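Local coordinates for protein CpuTA1 (Curtobacterium pusillum, PDB 5K3W) that belongs to the class IV aminotransferase family and is modelled with bound pyridoxal-5'-phosphate, at residues Glu259-Trp267 / Ile278-Pro287. Residues are numbered along the deposited sequence; the frame is centred on the assembly and turned at random.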
loop_
_atom_site.group_PDB
_atom_site.type_symbol
_atom_site.label_atom_id
_atom_site.label_comp_id
_atom_site.label_asym_id
_atom_site.label_seq_id
_atom_site.Cartn_x
_atom_site.Cartn_y
_atom_site.Cartn_z
ATOM N N GLU A 259 -20.412 11.716 18.672
ATOM C CA GLU A 259 -21.500 12.246 17.858
ATOM C C GLU A 259 -21.995 11.208 16.857
ATOM O O GLU A 259 -23.199 11.103 16.597
ATOM C CB GLU A 259 -21.047 13.518 17.138
ATOM C CG GLU A 259 -22.128 14.113 16.248
ATOM C CD GLU A 259 -21.717 15.425 15.590
ATOM O OE1 GLU A 259 -22.271 15.747 14.515
ATOM O OE2 GLU A 259 -20.845 16.132 16.142
ATOM N N LEU A 260 -21.082 10.416 16.302
ATOM C CA LEU A 260 -21.459 9.390 15.330
ATOM C C LEU A 260 -22.467 8.391 15.909
ATOM O O LEU A 260 -23.393 7.957 15.212
ATOM C CB LEU A 260 -20.192 8.683 14.864
ATOM C CG LEU A 260 -20.132 7.771 13.657
ATOM C CD1 LEU A 260 -20.226 8.598 12.399
ATOM C CD2 LEU A 260 -18.809 6.997 13.727
ATOM N N ARG A 261 -22.292 8.002 17.180
ATOM C CA ARG A 261 -23.221 7.079 17.828
ATOM C C ARG A 261 -24.611 7.675 17.971
ATOM O O ARG A 261 -25.604 6.944 17.904
ATOM C CB ARG A 261 -22.718 6.697 19.219
ATOM C CG ARG A 261 -21.252 6.422 19.296
ATOM C CD ARG A 261 -20.968 4.955 19.092
ATOM N NE ARG A 261 -19.535 4.681 19.073
ATOM C CZ ARG A 261 -19.006 3.527 18.683
ATOM N NH1 ARG A 261 -19.797 2.542 18.275
ATOM N NH2 ARG A 261 -17.688 3.361 18.692
ATOM N N ASP A 262 -24.700 8.980 18.218
ATOM C CA ASP A 262 -25.970 9.648 18.468
ATOM C C ASP A 262 -26.688 10.058 17.194
ATOM O O ASP A 262 -27.704 10.752 17.275
ATOM C CB ASP A 262 -25.758 10.886 19.342
ATOM C CG ASP A 262 -25.075 10.560 20.662
ATOM O OD1 ASP A 262 -25.320 9.464 21.220
ATOM O OD2 ASP A 262 -24.294 11.409 21.142
ATOM N N ALA A 263 -26.191 9.652 16.032
ATOM C CA ALA A 263 -26.801 10.062 14.777
ATOM C C ALA A 263 -28.147 9.374 14.575
ATOM O O ALA A 263 -28.398 8.282 15.091
ATOM C CB ALA A 263 -25.872 9.743 13.609
ATOM N N GLU A 264 -29.023 10.025 13.811
ATOM C CA GLU A 264 -30.321 9.420 13.536
ATOM C C GLU A 264 -30.234 8.386 12.425
ATOM O O GLU A 264 -30.926 7.367 12.473
ATOM C CB GLU A 264 -31.342 10.495 13.175
ATOM C CG GLU A 264 -31.965 11.145 14.385
ATOM C CD GLU A 264 -32.219 12.616 14.183
ATOM O OE1 GLU A 264 -32.632 13.005 13.065
ATOM O OE2 GLU A 264 -31.986 13.384 15.146
ATOM N N ALA A 265 -29.412 8.638 11.409
ATOM C CA ALA A 265 -29.178 7.661 10.353
ATOM C C ALA A 265 -27.764 7.853 9.833
ATOM O O ALA A 265 -27.172 8.924 9.988
ATOM C CB ALA A 265 -30.197 7.782 9.213
ATOM N N LEU A 266 -27.225 6.792 9.222
ATOM C CA LEU A 266 -25.875 6.792 8.675
ATOM C C LEU A 266 -25.861 6.096 7.324
ATOM O O LEU A 266 -26.576 5.113 7.109
ATOM C CB LEU A 266 -24.885 6.074 9.594
ATOM C CG LEU A 266 -24.750 6.585 11.017
ATOM C CD1 LEU A 266 -23.922 5.602 11.810
ATOM C CD2 LEU A 266 -24.092 7.950 11.020
ATOM N N TRP A 267 -25.003 6.597 6.428
ATOM C CA TRP A 267 -24.698 5.937 5.164
ATOM C C TRP A 267 -23.193 5.911 4.937
ATOM O O TRP A 267 -22.472 6.831 5.333
ATOM C CB TRP A 267 -25.348 6.636 3.947
ATOM C CG TRP A 267 -26.834 6.745 3.988
ATOM C CD1 TRP A 267 -27.735 5.940 3.351
ATOM C CD2 TRP A 267 -27.600 7.735 4.685
ATOM N NE1 TRP A 267 -29.012 6.370 3.605
ATOM C CE2 TRP A 267 -28.958 7.473 4.420
ATOM C CE3 TRP A 267 -27.267 8.828 5.494
ATOM C CZ2 TRP A 267 -29.990 8.253 4.953
ATOM C CZ3 TRP A 267 -28.285 9.608 6.012
ATOM C CH2 TRP A 267 -29.632 9.314 5.745
ATOM N N ILE A 278 -26.739 2.207 6.860
ATOM C CA ILE A 278 -26.175 1.438 7.968
ATOM C C ILE A 278 -27.294 1.010 8.911
ATOM O O ILE A 278 -27.993 1.851 9.485
ATOM C CB ILE A 278 -25.103 2.246 8.719
ATOM C CG1 ILE A 278 -23.924 2.569 7.784
ATOM C CG2 ILE A 278 -24.650 1.473 9.950
ATOM C CD1 ILE A 278 -22.831 3.425 8.389
ATOM N N THR A 279 -27.458 -0.299 9.073
ATOM C CA THR A 279 -28.451 -0.853 9.985
ATOM C C THR A 279 -27.916 -1.013 11.399
ATOM O O THR A 279 -28.691 -0.967 12.361
ATOM C CB THR A 279 -28.930 -2.224 9.492
ATOM O OG1 THR A 279 -27.809 -3.117 9.407
ATOM C CG2 THR A 279 -29.571 -2.116 8.138
ATOM N N ALA A 280 -26.613 -1.225 11.550
ATOM C CA ALA A 280 -26.016 -1.374 12.867
ATOM C C ALA A 280 -24.589 -0.842 12.824
ATOM O O ALA A 280 -23.865 -1.029 11.841
ATOM C CB ALA A 280 -26.047 -2.839 13.335
ATOM N N LEU A 281 -24.198 -0.161 13.887
ATOM C CA LEU A 281 -22.832 0.317 14.041
ATOM C C LEU A 281 -22.342 -0.209 15.380
ATOM O O LEU A 281 -22.862 0.179 16.430
ATOM C CB LEU A 281 -22.760 1.841 13.975
ATOM C CG LEU A 281 -21.340 2.404 14.075
ATOM C CD1 LEU A 281 -20.525 1.920 12.884
ATOM C CD2 LEU A 281 -21.318 3.947 14.191
ATOM N N ASP A 282 -21.370 -1.114 15.341
ATOM C CA ASP A 282 -20.883 -1.764 16.549
ATOM C C ASP A 282 -22.040 -2.374 17.336
ATOM O O ASP A 282 -22.117 -2.269 18.561
ATOM C CB ASP A 282 -20.092 -0.784 17.407
ATOM C CG ASP A 282 -18.804 -0.344 16.746
ATOM O OD1 ASP A 282 -18.189 -1.157 16.009
ATOM O OD2 ASP A 282 -18.405 0.818 16.972
ATOM N N ASP A 283 -22.966 -3.001 16.622
ATOM C CA ASP A 283 -24.091 -3.726 17.207
ATOM C C ASP A 283 -25.140 -2.833 17.873
ATOM O O ASP A 283 -26.144 -3.362 18.371
ATOM C CB ASP A 283 -23.620 -4.777 18.217
ATOM C CG ASP A 283 -22.785 -5.867 17.567
ATOM O OD1 ASP A 283 -23.219 -6.406 16.519
ATOM O OD2 ASP A 283 -21.688 -6.170 18.092
ATOM N N ARG A 284 -24.954 -1.511 17.905
ATOM C CA ARG A 284 -26.077 -0.622 18.153
ATOM C C ARG A 284 -26.893 -0.516 16.871
ATOM O O ARG A 284 -26.328 -0.332 15.789
ATOM C CB ARG A 284 -25.605 0.759 18.611
ATOM C CG ARG A 284 -26.690 1.831 18.487
ATOM C CD ARG A 284 -26.307 3.164 19.152
ATOM N NE ARG A 284 -26.444 3.114 20.607
ATOM C CZ ARG A 284 -25.417 3.032 21.447
ATOM N NH1 ARG A 284 -25.637 2.984 22.759
ATOM N NH2 ARG A 284 -24.168 3.009 20.972
ATOM N N GLU A 285 -28.214 -0.670 16.985
ATOM C CA GLU A 285 -29.097 -0.608 15.825
ATOM C C GLU A 285 -29.377 0.830 15.428
ATOM O O GLU A 285 -29.471 1.725 16.271
ATOM C CB GLU A 285 -30.435 -1.292 16.093
ATOM C CG GLU A 285 -30.357 -2.486 17.023
ATOM C CD GLU A 285 -30.411 -3.802 16.284
ATOM O OE1 GLU A 285 -30.130 -3.822 15.065
ATOM O OE2 GLU A 285 -30.752 -4.809 16.924
ATOM N N TYR A 286 -29.541 1.033 14.127
ATOM C CA TYR A 286 -29.896 2.309 13.548
ATOM C C TYR A 286 -31.041 2.107 12.567
ATOM O O TYR A 286 -31.040 1.132 11.801
ATOM C CB TYR A 286 -28.688 2.940 12.840
ATOM C CG TYR A 286 -27.640 3.426 13.813
ATOM C CD1 TYR A 286 -26.769 2.538 14.421
ATOM C CD2 TYR A 286 -27.552 4.769 14.156
ATOM C CE1 TYR A 286 -25.825 2.971 15.331
ATOM C CE2 TYR A 286 -26.609 5.211 15.058
ATOM C CZ TYR A 286 -25.750 4.304 15.643
ATOM O OH TYR A 286 -24.815 4.727 16.547
ATOM N N PRO A 287 -32.030 2.996 12.568
ATOM C CA PRO A 287 -33.140 2.852 11.621
ATOM C C PRO A 287 -32.699 3.212 10.208
ATOM O O PRO A 287 -31.843 4.072 9.997
ATOM C CB PRO A 287 -34.188 3.835 12.157
ATOM C CG PRO A 287 -33.389 4.884 12.859
ATOM C CD PRO A 287 -32.131 4.230 13.369
HETATM O O HOH W 1 -22.722 2.752 17.677
HETATM O O HOH W 2 -28.965 4.366 9.409
#
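Tyr286 lies against the segment 259-267 and gives its hydroxyl to the end of the helix. Its OH donates to Arg261 O at 2.7 Å. The bond meets the carbonyl from the side, with a C=O...O angle of 106° and a tilt from the carbonyl plane. Ala263 O also lies at the ring edge, near Tyr286 CE2. Leu266 CD1 sits 4.2 Å above one face of the ring, offset toward its rim.

Arg261 CG lies beside the backbone N, anti to the carbonyl carbon (chi1 -42°), and the chain bends at chi2, carrying the guanidinium across to the type I' turn 281-284 of a tight beta hairpin. Its NH1 forms a salt bridge to Asp282 OD2 at 2.6 Å. The carboxylate uses its anti lone pair, and the two flat groups are 34° apart. The NH2 bond to the same oxygen is weak. Asp282 OD2 also bonds Thr153 OG1, so the salt bridge is tied to strand 149-155. Water 1 lies at the edge of the guanidinium. It accepts from Arg261 NH1 and donates to Leu281 O and Tyr286 OH, joining helix end, turn and ring.

Beside these polar groups lies an apolar patch. Leu281 CD2 touches Leu266 CD1 at 3.9 Å and Leu260 CD2 at 4.0 Å, crossing both side chains at about a right angle. Ile278 CD1 packs on Leu266 CB at 3.6 Å. Ile278 N bonds Leu266 O, one of the antiparallel backbone bonds joining strands 265-270 and 274-278. Water 2 bridges Leu266 N to the 278-287 side.

The chain turns a corner at Thr279, passing from one mixed sheet to another. Glu264 and Ala265 form a classic beta bulge opposite Leu216. Val215 of strand 212-217 and Ile197 of strand 195-199 both touch Leu260, placing the leucine cluster between the two sheets.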